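Local coordinates for lactate utilization protein C (PDB 2G40) that may take part in L-lactate utilization, working as a homodimer of the LutC/YkgG family, at residues L157-I171 with G211-G224. Residues are numbered along the deposited sequence; the frame is centred on the assembly and turned at random. Where two conformers were deposited one is given.
Sequences LIPDFHICVVREDQI and GVHGPRRLQVIVVG
Strands 161-167 and 217-223 pair in parallel, F161 beside R217 through R167 beside V223, as the third and second strands of a six-stranded parallel sheet in this LUD-family protein, between 127-130 and 70-74. The ladder runs from R217 N to D160 O through to E168 N to V223 O (2.8 Å), with H162, C164 and V166 giving both N-H and C=O to the partner strand.

The side-chain polar bonds between the two segments gather just before the strands, at D160. It has CG anti to its N (chi1 -157°), which carries the carboxylate to R216. That guanidinium grips it side-on, R216 NE to D160 OD1 and R216 NH2 to D160 OD2 both at 3.0 Å, the two planes 55° apart. OD1 also accepts R216 N from above the carboxylate plane and G211 N on its anti side. With an alanine here, the R216 guanidinium is likely to lose its counter-charge and be set free to turn, and the G211 and R216 amides would lose this acceptor.

Next along, the R217 guanidinium lies over one face of the F161 ring, R217 CZ 3.9 Å from the F161 ring centroid, a cation-pi stack; I163 CG1 covers the opposite face. Farther on, I163 CG2 meets I221 CD1, and V165 CG1 touches V223 CG1 at 3.6 Å. On the other face L218 CD1 sits beside H162 and C164 CB, and I171 CD1 meets V222 CG1 tip to tip. The ladder thus makes the pairing, the D160 cluster ties the loop before 217-223 to the start of 161-167, and aliphatic packing follows beyond.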
loop_
_atom_site.group_PDB
_atom_site.type_symbol
_atom_site.label_atom_id
_atom_site.label_comp_id
_atom_site.label_asym_id
_atom_site.label_seq_id
_atom_site.Cartn_x
_atom_site.Cartn_y
_atom_site.Cartn_z
ATOM N N LEU A 157 -0.413 -4.675 -7.402
ATOM C CA LEU A 157 -1.764 -4.159 -7.397
ATOM C C LEU A 157 -2.557 -4.558 -8.616
ATOM O O LEU A 157 -3.726 -4.877 -8.509
ATOM C CB LEU A 157 -1.765 -2.636 -7.310
ATOM C CG LEU A 157 -3.199 -2.076 -7.321
ATOM C CD1 LEU A 157 -3.914 -2.431 -6.019
ATOM C CD2 LEU A 157 -3.227 -0.607 -7.564
ATOM N N ILE A 158 -1.929 -4.476 -9.781
ATOM C CA ILE A 158 -2.631 -4.650 -11.049
ATOM C C ILE A 158 -2.806 -6.114 -11.482
ATOM O O ILE A 158 -3.895 -6.504 -11.915
ATOM C CB ILE A 158 -1.946 -3.839 -12.176
ATOM C CG1 ILE A 158 -1.804 -2.361 -11.769
ATOM C CG2 ILE A 158 -2.723 -3.974 -13.482
ATOM C CD1 ILE A 158 -3.104 -1.685 -11.427
ATOM N N PRO A 159 -1.730 -6.940 -11.396
ATOM C CA PRO A 159 -1.971 -8.334 -11.774
ATOM C C PRO A 159 -2.966 -9.017 -10.826
ATOM O O PRO A 159 -3.098 -8.615 -9.676
ATOM C CB PRO A 159 -0.581 -8.981 -11.638
ATOM C CG PRO A 159 0.367 -7.831 -11.728
ATOM C CD PRO A 159 -0.333 -6.729 -11.017
ATOM N N ASP A 160 -3.644 -10.046 -11.305
ATOM C CA ASP A 160 -4.754 -10.626 -10.549
ATOM C C ASP A 160 -4.381 -11.761 -9.617
ATOM O O ASP A 160 -5.219 -12.215 -8.846
ATOM C CB ASP A 160 -5.797 -11.106 -11.521
ATOM C CG ASP A 160 -7.175 -11.215 -10.900
ATOM O OD1 ASP A 160 -7.565 -10.337 -10.105
ATOM O OD2 ASP A 160 -7.873 -12.171 -11.252
ATOM N N PHE A 161 -3.141 -12.228 -9.683
ATOM C CA PHE A 161 -2.679 -13.362 -8.916
ATOM C C PHE A 161 -1.299 -13.026 -8.404
ATOM O O PHE A 161 -0.416 -12.724 -9.192
ATOM C CB PHE A 161 -2.620 -14.608 -9.797
ATOM C CG PHE A 161 -2.071 -15.858 -9.124
ATOM C CD1 PHE A 161 -2.177 -16.080 -7.765
ATOM C CD2 PHE A 161 -1.481 -16.839 -9.907
ATOM C CE1 PHE A 161 -1.684 -17.256 -7.181
ATOM C CE2 PHE A 161 -0.995 -18.010 -9.335
ATOM C CZ PHE A 161 -1.100 -18.219 -7.991
ATOM N N HIS A 162 -1.160 -12.993 -7.074
ATOM C CA HIS A 162 0.080 -12.650 -6.390
ATOM C C HIS A 162 0.572 -13.929 -5.739
ATOM O O HIS A 162 -0.168 -14.591 -5.012
ATOM C CB HIS A 162 -0.221 -11.570 -5.342
ATOM C CG HIS A 162 0.971 -11.053 -4.590
ATOM N ND1 HIS A 162 0.841 -10.226 -3.499
ATOM C CD2 HIS A 162 2.301 -11.243 -4.764
ATOM C CE1 HIS A 162 2.039 -9.924 -3.031
ATOM N NE2 HIS A 162 2.944 -10.537 -3.775
ATOM N N ILE A 163 1.795 -14.302 -6.075
ATOM C CA ILE A 163 2.537 -15.347 -5.392
ATOM C C ILE A 163 3.584 -14.659 -4.528
ATOM O O ILE A 163 4.501 -14.007 -5.042
ATOM C CB ILE A 163 3.258 -16.294 -6.350
ATOM C CG1 ILE A 163 2.248 -16.951 -7.313
ATOM C CG2 ILE A 163 4.005 -17.362 -5.547
ATOM C CD1 ILE A 163 2.886 -17.765 -8.440
ATOM N N CYS A 164 3.435 -14.799 -3.218
ATOM C CA CYS A 164 4.272 -14.078 -2.287
ATOM C C CYS A 164 5.070 -15.061 -1.448
ATOM O O CYS A 164 4.503 -15.899 -0.725
ATOM C CB CYS A 164 3.396 -13.205 -1.399
ATOM S SG CYS A 164 4.345 -12.263 -0.252
ATOM N N VAL A 165 6.389 -14.962 -1.549
ATOM C CA VAL A 165 7.290 -15.886 -0.848
ATOM C C VAL A 165 7.704 -15.224 0.452
ATOM O O VAL A 165 8.216 -14.121 0.442
ATOM C CB VAL A 165 8.545 -16.220 -1.688
ATOM C CG1 VAL A 165 9.538 -17.035 -0.877
ATOM C CG2 VAL A 165 8.160 -16.955 -2.946
ATOM N N VAL A 166 7.466 -15.922 1.554
ATOM C CA VAL A 166 7.709 -15.415 2.895
ATOM C C VAL A 166 8.701 -16.357 3.537
ATOM O O VAL A 166 8.420 -17.522 3.700
ATOM C CB VAL A 166 6.407 -15.423 3.702
ATOM C CG1 VAL A 166 6.677 -14.954 5.145
ATOM C CG2 VAL A 166 5.333 -14.577 3.012
ATOM N N ARG A 167 9.884 -15.873 3.897
ATOM C CA ARG A 167 10.825 -16.736 4.590
ATOM C C ARG A 167 10.285 -16.997 5.982
ATOM O O ARG A 167 9.724 -16.103 6.573
ATOM C CB ARG A 167 12.175 -16.076 4.698
ATOM C CG ARG A 167 12.808 -15.747 3.385
ATOM C CD ARG A 167 14.301 -15.567 3.536
ATOM N NE ARG A 167 14.602 -14.572 4.554
ATOM C CZ ARG A 167 14.558 -13.256 4.351
ATOM N NH1 ARG A 167 14.253 -12.762 3.152
ATOM N NH2 ARG A 167 14.836 -12.426 5.349
ATOM N N GLU A 168 10.443 -18.213 6.497
ATOM C CA GLU A 168 10.013 -18.525 7.854
ATOM C C GLU A 168 10.477 -17.447 8.845
ATOM O O GLU A 168 9.696 -17.020 9.702
ATOM C CB GLU A 168 10.512 -19.907 8.276
ATOM C CG GLU A 168 10.111 -20.338 9.678
ATOM C CD GLU A 168 11.035 -19.841 10.788
ATOM O OE1 GLU A 168 12.186 -19.423 10.517
ATOM O OE2 GLU A 168 10.588 -19.880 11.952
ATOM N N ASP A 169 11.721 -16.979 8.697
ATOM C CA ASP A 169 12.312 -15.984 9.607
ATOM C C ASP A 169 11.785 -14.569 9.442
ATOM O O ASP A 169 12.157 -13.679 10.199
ATOM C CB ASP A 169 13.849 -15.986 9.514
ATOM C CG ASP A 169 14.374 -15.519 8.161
ATOM O OD1 ASP A 169 13.611 -14.971 7.350
ATOM O OD2 ASP A 169 15.579 -15.704 7.912
ATOM N N GLN A 170 10.918 -14.354 8.464
ATOM C CA GLN A 170 10.273 -13.062 8.281
ATOM C C GLN A 170 8.916 -13.006 8.971
ATOM O O GLN A 170 8.248 -11.971 8.949
ATOM C CB GLN A 170 10.051 -12.774 6.788
ATOM C CG GLN A 170 11.295 -12.414 6.036
ATOM C CD GLN A 170 10.983 -12.153 4.593
ATOM O OE1 GLN A 170 10.522 -13.041 3.890
ATOM N NE2 GLN A 170 11.237 -10.947 4.140
ATOM N N ILE A 171 8.482 -14.116 9.546
ATOM C CA ILE A 171 7.180 -14.149 10.185
ATOM C C ILE A 171 7.356 -13.820 11.670
ATOM O O ILE A 171 8.127 -14.476 12.355
ATOM C CB ILE A 171 6.516 -15.518 10.031
ATOM C CG1 ILE A 171 6.354 -15.872 8.548
ATOM C CG2 ILE A 171 5.193 -15.522 10.765
ATOM C CD1 ILE A 171 6.115 -17.371 8.308
ATOM N N GLY A 211 -7.592 -7.705 -9.956
ATOM C CA GLY A 211 -8.939 -7.283 -9.622
ATOM C C GLY A 211 -9.058 -5.792 -9.334
ATOM O O GLY A 211 -8.056 -5.090 -9.198
ATOM N N VAL A 212 -10.307 -5.329 -9.271
ATOM C CA VAL A 212 -10.663 -3.933 -8.955
ATOM C C VAL A 212 -9.952 -3.450 -7.692
ATOM O O VAL A 212 -9.400 -2.361 -7.675
ATOM C CB VAL A 212 -12.191 -3.793 -8.732
ATOM C CG1 VAL A 212 -12.573 -2.449 -8.108
ATOM C CG2 VAL A 212 -12.949 -3.979 -10.027
ATOM N N HIS A 213 -9.987 -4.275 -6.649
ATOM C CA HIS A 213 -9.433 -3.941 -5.333
ATOM C C HIS A 213 -8.014 -4.405 -5.161
ATOM O O HIS A 213 -7.384 -4.096 -4.161
ATOM C CB HIS A 213 -10.293 -4.538 -4.215
ATOM C CG HIS A 213 -11.660 -3.948 -4.178
ATOM N ND1 HIS A 213 -11.882 -2.625 -3.864
ATOM C CD2 HIS A 213 -12.868 -4.470 -4.491
ATOM C CE1 HIS A 213 -13.172 -2.363 -3.959
ATOM N NE2 HIS A 213 -13.794 -3.467 -4.334
ATOM N N GLY A 214 -7.506 -5.143 -6.137
ATOM C CA GLY A 214 -6.227 -5.812 -5.992
ATOM C C GLY A 214 -6.369 -7.239 -6.497
ATOM O O GLY A 214 -7.444 -7.612 -6.999
ATOM N N PRO A 215 -5.277 -8.018 -6.433
ATOM C CA PRO A 215 -5.250 -9.417 -6.850
ATOM C C PRO A 215 -6.347 -10.201 -6.181
ATOM O O PRO A 215 -6.476 -10.160 -4.959
ATOM C CB PRO A 215 -3.862 -9.881 -6.371
ATOM C CG PRO A 215 -3.046 -8.662 -6.477
ATOM C CD PRO A 215 -3.942 -7.569 -6.002
ATOM N N ARG A 216 -7.132 -10.932 -6.971
ATOM C CA ARG A 216 -8.222 -11.733 -6.439
ATOM C C ARG A 216 -7.735 -13.093 -5.966
ATOM O O ARG A 216 -8.464 -13.821 -5.284
ATOM C CB ARG A 216 -9.326 -11.874 -7.480
ATOM C CG ARG A 216 -10.084 -10.570 -7.672
ATOM C CD ARG A 216 -11.077 -10.625 -8.779
ATOM N NE ARG A 216 -10.469 -10.944 -10.069
ATOM C CZ ARG A 216 -11.139 -11.013 -11.216
ATOM N NH1 ARG A 216 -12.432 -10.768 -11.257
ATOM N NH2 ARG A 216 -10.503 -11.326 -12.340
ATOM N N ARG A 217 -6.485 -13.404 -6.302
ATOM C CA ARG A 217 -5.854 -14.651 -5.949
ATOM C C ARG A 217 -4.508 -14.388 -5.314
ATOM O O ARG A 217 -3.699 -13.601 -5.820
ATOM C CB ARG A 217 -5.696 -15.529 -7.181
ATOM C CG ARG A 217 -7.033 -15.890 -7.838
ATOM C CD ARG A 217 -6.817 -16.472 -9.228
ATOM N NE ARG A 217 -5.981 -17.669 -9.132
ATOM C CZ ARG A 217 -5.026 -18.020 -9.993
ATOM N NH1 ARG A 217 -4.738 -17.265 -11.047
ATOM N NH2 ARG A 217 -4.342 -19.136 -9.781
ATOM N N LEU A 218 -4.293 -15.012 -4.169
ATOM C CA LEU A 218 -3.023 -14.913 -3.481
ATOM C C LEU A 218 -2.560 -16.292 -3.092
ATOM O O LEU A 218 -3.335 -17.094 -2.534
ATOM C CB LEU A 218 -3.125 -14.015 -2.240
ATOM C CG LEU A 218 -1.926 -14.071 -1.273
ATOM C CD1 LEU A 218 -0.655 -13.540 -1.909
ATOM C CD2 LEU A 218 -2.317 -13.330 0.016
ATOM N N GLN A 219 -1.315 -16.580 -3.455
ATOM C CA GLN A 219 -0.620 -17.783 -2.998
ATOM C C GLN A 219 0.510 -17.334 -2.105
ATOM O O GLN A 219 1.388 -16.606 -2.532
ATOM C CB GLN A 219 -0.047 -18.563 -4.169
ATOM C CG GLN A 219 0.921 -19.689 -3.793
ATOM C CD GLN A 219 0.206 -20.937 -3.342
ATOM O OE1 GLN A 219 -0.545 -21.524 -4.103
ATOM N NE2 GLN A 219 0.447 -21.357 -2.101
ATOM N N VAL A 220 0.496 -17.802 -0.874
ATOM C CA VAL A 220 1.581 -17.587 0.049
ATOM C C VAL A 220 2.418 -18.853 0.088
ATOM O O VAL A 220 1.907 -19.965 0.243
ATOM C CB VAL A 220 1.072 -17.254 1.484
ATOM C CG1 VAL A 220 2.234 -17.198 2.466
ATOM C CG2 VAL A 220 0.256 -15.959 1.492
ATOM N N ILE A 221 3.722 -18.663 -0.070
ATOM C CA ILE A 221 4.681 -19.732 0.006
ATOM C C ILE A 221 5.634 -19.372 1.121
ATOM O O ILE A 221 6.436 -18.455 1.003
ATOM C CB ILE A 221 5.449 -19.953 -1.324
ATOM C CG1 ILE A 221 4.467 -20.232 -2.459
ATOM C CG2 ILE A 221 6.476 -21.109 -1.175
ATOM C CD1 ILE A 221 5.136 -20.535 -3.788
ATOM N N VAL A 222 5.514 -20.086 2.239
ATOM C CA VAL A 222 6.510 -19.961 3.301
ATOM C C VAL A 222 7.657 -20.894 3.011
ATOM O O VAL A 222 7.451 -22.030 2.617
ATOM C CB VAL A 222 5.910 -20.250 4.677
ATOM C CG1 VAL A 222 6.975 -20.062 5.794
ATOM C CG2 VAL A 222 4.723 -19.384 4.883
ATOM N N VAL A 223 8.883 -20.403 3.190
ATOM C CA VAL A 223 10.032 -21.207 2.887
ATOM C C VAL A 223 10.972 -21.284 4.086
ATOM O O VAL A 223 11.255 -20.270 4.726
ATOM C CB VAL A 223 10.762 -20.747 1.579
ATOM C CG1 VAL A 223 11.032 -19.281 1.546
ATOM C CG2 VAL A 223 12.041 -21.563 1.363
ATOM N N GLY A 224 11.393 -22.504 4.404
ATOM C CA GLY A 224 12.547 -22.715 5.290
ATOM C C GLY A 224 12.196 -23.142 6.702
ATOM O O GLY A 224 11.023 -23.287 7.065
ATOM O OXT GLY A 224 13.096 -23.349 7.532
HETATM O O HOH W 1 -6.170 -2.888 -8.488
HETATM O O HOH W 2 -6.324 -14.807 -12.033
#